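Local coordinates for protein exosome complex component Rrp42 (Pyrococcus abyssi, PDB 2PO1) that probably serves as a non-catalytic subunit of the archaeal exosome, an RNA-degrading complex, and helps to structure the active site of its partner Rrp41, at residues 34-38 with 149-154; 194-198 with 264-269. All coordinates share one frame; numbering follows the deposited sequence.

Contact 1 of 2, residues 34-38 with 149-154; sequences EDYRP and DGNLMD
Arg-37 lies along the turn at 149-154 and reads its backbone, a worked example of one guanidinium holding two successive carbonyls. NH2 reaches Gly-150 O at 2.9 Å in a nearly straight bond (173°) that lies in the guanidinium plane, although it meets the oxygen from above the carbonyl plane. NH1 takes Asp-149 O at 2.6 Å with a more bent N-H (133°). NH2 also forms a salt bridge with Asp-211. With an alanine here, Asp-149 O would probably lose its NH1 bond and Asp-211 its salt-bridge partner, though Gly-150 O would keep Thr-60.

The compact end is at Tyr-36. Its CG stands beside the backbone N (chi1 -90°), which carries the ring across to Asp-154, where OH donates to OD2 over a very short 2.4 Å. Asn-151 ND2 grips the same oxygen at 2.9 Å from above the carboxylate plane and is held in turn by Asp-211, while the other carboxylate oxygen, OD1, is bonded to Thr-200. The Asp-149 side chain fits more loosely than its backbone: a water bridges Arg-37 NH1 to Asp-149 OD1, two atoms 4.2 Å apart, and that carboxylate pairs more strongly with a basic side chain of another protein's chain.

Asn-151 OD1 accepts from Asp-154 N at 3.3 Å, the N-cap arrangement that starts helix 152-166 of this RNase PH-type domain.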
loop_
_atom_site.group_PDB
_atom_site.type_symbol
_atom_site.label_atom_id
_atom_site.label_comp_id
_atom_site.label_asym_id
_atom_site.label_seq_id
_atom_site.Cartn_x
_atom_site.Cartn_y
_atom_site.Cartn_z
ATOM N N GLU C 34 -20.009 -13.883 -35.920
ATOM C CA GLU C 34 -19.908 -14.985 -34.939
ATOM C C GLU C 34 -18.568 -15.712 -34.969
ATOM O O GLU C 34 -18.396 -16.738 -34.312
ATOM C CB GLU C 34 -21.115 -15.956 -35.012
ATOM C CG GLU C 34 -22.442 -15.324 -34.519
ATOM C CD GLU C 34 -23.626 -16.245 -34.678
ATOM O OE1 GLU C 34 -23.406 -17.425 -35.069
ATOM O OE2 GLU C 34 -24.774 -15.775 -34.409
ATOM N N ASP C 35 -17.594 -15.149 -35.672
ATOM C CA ASP C 35 -16.310 -15.809 -35.759
ATOM C C ASP C 35 -15.313 -15.302 -34.734
ATOM O O ASP C 35 -15.208 -14.101 -34.510
ATOM C CB ASP C 35 -15.745 -15.609 -37.139
ATOM C CG ASP C 35 -16.591 -16.251 -38.178
ATOM O OD1 ASP C 35 -17.376 -17.144 -37.823
ATOM O OD2 ASP C 35 -16.497 -15.857 -39.322
ATOM N N TYR C 36 -14.578 -16.242 -34.148
ATOM C CA TYR C 36 -13.366 -15.924 -33.395
ATOM C C TYR C 36 -12.264 -15.688 -34.362
ATOM O O TYR C 36 -12.280 -16.258 -35.443
ATOM C CB TYR C 36 -12.993 -17.110 -32.497
ATOM C CG TYR C 36 -13.658 -16.951 -31.186
ATOM C CD1 TYR C 36 -15.014 -17.173 -31.058
ATOM C CD2 TYR C 36 -12.944 -16.510 -30.078
ATOM C CE1 TYR C 36 -15.652 -16.988 -29.853
ATOM C CE2 TYR C 36 -13.570 -16.342 -28.886
ATOM C CZ TYR C 36 -14.911 -16.559 -28.777
ATOM O OH TYR C 36 -15.568 -16.345 -27.588
ATOM N N ARG C 37 -11.271 -14.912 -33.921
ATOM C CA ARG C 37 -10.035 -14.740 -34.663
ATOM C C ARG C 37 -9.361 -16.071 -34.545
ATOM O O ARG C 37 -9.797 -16.871 -33.730
ATOM C CB ARG C 37 -9.181 -13.674 -33.979
ATOM C CG ARG C 37 -9.694 -12.289 -34.137
ATOM C CD ARG C 37 -9.014 -11.348 -33.136
ATOM N NE ARG C 37 -9.466 -11.620 -31.792
ATOM C CZ ARG C 37 -9.024 -10.955 -30.718
ATOM N NH1 ARG C 37 -8.066 -10.042 -30.854
ATOM N NH2 ARG C 37 -9.525 -11.218 -29.504
ATOM N N PRO C 38 -8.265 -16.308 -35.304
ATOM C CA PRO C 38 -7.658 -17.602 -35.123
ATOM C C PRO C 38 -7.218 -17.836 -33.700
ATOM O O PRO C 38 -6.768 -16.903 -33.035
ATOM C CB PRO C 38 -6.461 -17.574 -36.094
ATOM C CG PRO C 38 -6.832 -16.585 -37.134
ATOM C CD PRO C 38 -7.541 -15.514 -36.314
ATOM N N ASP C 149 -4.957 -7.549 -27.380
ATOM C CA ASP C 149 -5.484 -7.098 -28.639
ATOM C C ASP C 149 -6.954 -7.406 -28.659
ATOM O O ASP C 149 -7.488 -7.770 -29.700
ATOM C CB ASP C 149 -4.842 -7.785 -29.822
ATOM C CG ASP C 149 -5.004 -6.967 -31.105
ATOM O OD1 ASP C 149 -5.025 -7.541 -32.218
ATOM O OD2 ASP C 149 -5.074 -5.709 -30.989
ATOM N N GLY C 150 -7.553 -7.371 -27.495
ATOM C CA GLY C 150 -8.994 -7.466 -27.388
ATOM C C GLY C 150 -9.421 -8.809 -26.887
ATOM O O GLY C 150 -8.747 -9.830 -27.095
ATOM N N ASN C 151 -10.617 -8.844 -26.297
ATOM C CA ASN C 151 -11.140 -10.064 -25.730
ATOM C C ASN C 151 -10.256 -10.794 -24.722
ATOM O O ASN C 151 -10.075 -11.985 -24.804
ATOM C CB ASN C 151 -11.750 -10.985 -26.832
ATOM C CG ASN C 151 -12.746 -11.942 -26.263
ATOM O OD1 ASN C 151 -13.172 -11.767 -25.120
ATOM N ND2 ASN C 151 -13.187 -12.940 -27.068
ATOM N N LEU C 152 -9.729 -10.070 -23.703
ATOM C CA LEU C 152 -9.023 -10.707 -22.657
ATOM C C LEU C 152 -9.895 -11.724 -21.937
ATOM O O LEU C 152 -9.434 -12.767 -21.546
ATOM C CB LEU C 152 -8.528 -9.635 -21.651
ATOM C CG LEU C 152 -7.574 -8.589 -22.214
ATOM C CD1 LEU C 152 -7.174 -7.596 -21.126
ATOM C CD2 LEU C 152 -6.369 -9.328 -22.827
ATOM N N MET C 153 -11.169 -11.415 -21.706
ATOM C CA MET C 153 -11.982 -12.288 -20.928
ATOM C C MET C 153 -11.981 -13.704 -21.484
ATOM O O MET C 153 -11.704 -14.671 -20.770
ATOM C CB MET C 153 -13.394 -11.726 -20.876
ATOM C CG MET C 153 -14.277 -12.617 -20.085
ATOM S SD MET C 153 -14.093 -12.265 -18.375
ATOM C CE MET C 153 -14.867 -10.634 -18.267
ATOM N N ASP C 154 -12.217 -13.857 -22.771
ATOM C CA ASP C 154 -12.301 -15.214 -23.300
ATOM C C ASP C 154 -10.935 -15.827 -23.354
ATOM O O ASP C 154 -10.747 -16.988 -23.056
ATOM C CB ASP C 154 -12.903 -15.244 -24.687
ATOM C CG ASP C 154 -14.322 -14.744 -24.719
ATOM O OD1 ASP C 154 -14.772 -14.269 -23.688
ATOM O OD2 ASP C 154 -15.010 -14.828 -25.787
HETATM O O HOH W 1 -5.909 -9.762 -32.769
#

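Contact 2 of 2, residues 194-198 with 264-269; sequences KIPVP and IRKLIL
Ile-195 presses its branched carbon onto the bent aliphatic chain of Arg-265, a pair at the middle of the contact, where the two backbones come nearest. CB sits only 3.2 Å from Arg-265 CD, the closest carbon-to-carbon approach of the two segments, and CG2 lies against both CD and CG. The other arm of Ile-195 points further along helix 247-275: CD1 drops into the fork of Leu-269 and touches CD1 and CD2 of that residue equally, each at 3.6 Å.

Two residues on, Val-197 is the second bump. With CG1 anti to the backbone N (chi1 167°), its two methyls part over successive helical turns. CG1 meets Ile-264 CG2 at 3.7 Å, and CG2 meets the end of Ile-268, CD1, at the same distance; Val-197 and Ile-268 run side by side, pointing opposite ways. The Ile-268 methyl thereby fits between the bumps of Ile-195 and Val-197, since it also approaches Ile-195 CG2 at 4.1 Å. Behind this row, Ile-158, Ile-161 and Leu-165 of helix 152-166 pack on Ile-264 and Ile-268.

Arg-265 bends at chi2 and chi3 and brings NH1 back to Ile-195 O, a bond of 2.7 Å and 161° with the oxygen near the guanidinium plane; NH1 also makes a weak hydrogen bond to Thr-228 O. NH2 pairs with Glu-262, about one helical turn earlier. The chemistry thus implies an apolar interface in which a buried arginine lends its methylenes to the packing and its charged end to a backbone carbonyl just ahead of strand 197-204, with its charge probably balanced by that glutamate.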
loop_
_atom_site.group_PDB
_atom_site.type_symbol
_atom_site.label_atom_id
_atom_site.label_comp_id
_atom_site.label_asym_id
_atom_site.label_seq_id
_atom_site.Cartn_x
_atom_site.Cartn_y
_atom_site.Cartn_z
ATOM N N LYS C 194 -15.458 -30.012 -15.501
ATOM C CA LYS C 194 -16.263 -29.332 -16.496
ATOM C C LYS C 194 -15.316 -28.442 -17.251
ATOM O O LYS C 194 -14.200 -28.179 -16.781
ATOM C CB LYS C 194 -17.390 -28.563 -15.803
ATOM C CG LYS C 194 -18.677 -29.380 -15.779
ATOM C CD LYS C 194 -19.590 -28.917 -14.683
ATOM C CE LYS C 194 -20.239 -30.124 -13.973
ATOM N NZ LYS C 194 -19.954 -29.838 -12.486
ATOM N N ILE C 195 -15.721 -28.009 -18.443
ATOM C CA ILE C 195 -14.877 -27.103 -19.211
ATOM C C ILE C 195 -15.588 -25.798 -19.582
ATOM O O ILE C 195 -15.896 -25.588 -20.736
ATOM C CB ILE C 195 -14.213 -27.782 -20.456
ATOM C CG1 ILE C 195 -13.430 -28.992 -20.023
ATOM C CG2 ILE C 195 -13.229 -26.811 -21.177
ATOM C CD1 ILE C 195 -13.328 -30.022 -21.111
ATOM N N PRO C 196 -15.799 -24.907 -18.600
ATOM C CA PRO C 196 -16.439 -23.637 -18.867
ATOM C C PRO C 196 -15.542 -22.781 -19.746
ATOM O O PRO C 196 -14.314 -22.768 -19.564
ATOM C CB PRO C 196 -16.558 -23.015 -17.467
ATOM C CG PRO C 196 -15.429 -23.602 -16.711
ATOM C CD PRO C 196 -15.398 -25.008 -17.182
ATOM N N VAL C 197 -16.166 -22.097 -20.704
ATOM C CA VAL C 197 -15.479 -21.307 -21.715
ATOM C C VAL C 197 -16.253 -20.009 -21.753
ATOM O O VAL C 197 -17.469 -20.042 -21.922
ATOM C CB VAL C 197 -15.535 -22.036 -23.094
ATOM C CG1 VAL C 197 -15.125 -21.114 -24.211
ATOM C CG2 VAL C 197 -14.622 -23.244 -23.084
ATOM N N PRO C 198 -15.581 -18.858 -21.513
ATOM C CA PRO C 198 -16.399 -17.648 -21.674
ATOM C C PRO C 198 -16.473 -17.334 -23.136
ATOM O O PRO C 198 -15.470 -17.494 -23.874
ATOM C CB PRO C 198 -15.615 -16.543 -20.953
ATOM C CG PRO C 198 -14.386 -17.173 -20.415
ATOM C CD PRO C 198 -14.195 -18.526 -21.119
ATOM N N ILE C 264 -14.828 -24.034 -29.087
ATOM C CA ILE C 264 -13.610 -23.733 -28.345
ATOM C C ILE C 264 -13.188 -24.896 -27.439
ATOM O O ILE C 264 -11.981 -25.231 -27.363
ATOM C CB ILE C 264 -13.786 -22.432 -27.567
ATOM C CG1 ILE C 264 -14.008 -21.299 -28.599
ATOM C CG2 ILE C 264 -12.616 -22.225 -26.638
ATOM C CD1 ILE C 264 -13.670 -20.013 -28.153
ATOM N N ARG C 265 -14.161 -25.520 -26.770
ATOM C CA ARG C 265 -13.851 -26.696 -25.917
ATOM C C ARG C 265 -13.112 -27.767 -26.704
ATOM O O ARG C 265 -12.111 -28.334 -26.229
ATOM C CB ARG C 265 -15.133 -27.269 -25.351
ATOM C CG ARG C 265 -15.020 -28.204 -24.158
ATOM C CD ARG C 265 -15.970 -27.593 -23.085
ATOM N NE ARG C 265 -17.255 -27.354 -23.723
ATOM C CZ ARG C 265 -18.062 -26.322 -23.512
ATOM N NH1 ARG C 265 -17.812 -25.348 -22.635
ATOM N NH2 ARG C 265 -19.150 -26.277 -24.231
ATOM N N LYS C 266 -13.592 -28.057 -27.907
ATOM C CA LYS C 266 -12.854 -28.968 -28.762
ATOM C C LYS C 266 -11.363 -28.580 -28.968
ATOM O O LYS C 266 -10.496 -29.443 -28.958
ATOM C CB LYS C 266 -13.559 -29.132 -30.093
ATOM C CG LYS C 266 -14.927 -29.727 -29.961
ATOM C CD LYS C 266 -15.470 -30.088 -31.356
ATOM C CE LYS C 266 -16.971 -30.318 -31.327
ATOM N NZ LYS C 266 -17.342 -31.369 -30.351
ATOM N N LEU C 267 -11.068 -27.289 -29.139
ATOM C CA LEU C 267 -9.683 -26.848 -29.308
ATOM C C LEU C 267 -8.877 -27.007 -28.024
ATOM O O LEU C 267 -7.732 -27.444 -28.063
ATOM C CB LEU C 267 -9.628 -25.383 -29.734
ATOM C CG LEU C 267 -10.221 -25.165 -31.105
ATOM C CD1 LEU C 267 -10.447 -23.651 -31.406
ATOM C CD2 LEU C 267 -9.368 -25.871 -32.208
ATOM N N ILE C 268 -9.488 -26.624 -26.905
ATOM C CA ILE C 268 -8.932 -26.884 -25.603
ATOM C C ILE C 268 -8.619 -28.353 -25.369
ATOM O O ILE C 268 -7.519 -28.663 -24.966
ATOM C CB ILE C 268 -9.842 -26.377 -24.460
ATOM C CG1 ILE C 268 -9.996 -24.839 -24.535
ATOM C CG2 ILE C 268 -9.282 -26.840 -23.121
ATOM C CD1 ILE C 268 -11.160 -24.294 -23.597
ATOM N N LEU C 269 -9.564 -29.257 -25.627
ATOM C CA LEU C 269 -9.320 -30.653 -25.310
ATOM C C LEU C 269 -8.155 -31.153 -26.178
ATOM O O LEU C 269 -7.313 -31.905 -25.712
ATOM C CB LEU C 269 -10.567 -31.512 -25.565
ATOM C CG LEU C 269 -11.481 -31.899 -24.399
ATOM C CD1 LEU C 269 -10.794 -31.649 -23.070
ATOM C CD2 LEU C 269 -12.802 -31.171 -24.499
#

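Both contacts are buried and adjoin, their centres about 14 Å apart, yet their chemistry differs with their place in the fold. Contact 1 joins a loop to the start of helix 152-166 and is mostly polar, with a water and another protein's chain at one end; contact 2 fastens helix 247-275 to the entry of strand 197-204 and is mostly apolar. Each uses an arginine to hold backbone oxygen. They share a boundary: Tyr-36 CZ packs on Ile-264 CD1 at 3.7 Å, and Asp-154 lies against Pro-198. Helix 152-166 belongs to both neighbourhoods, beginning in contact 1 and backing the isoleucines of contact 2.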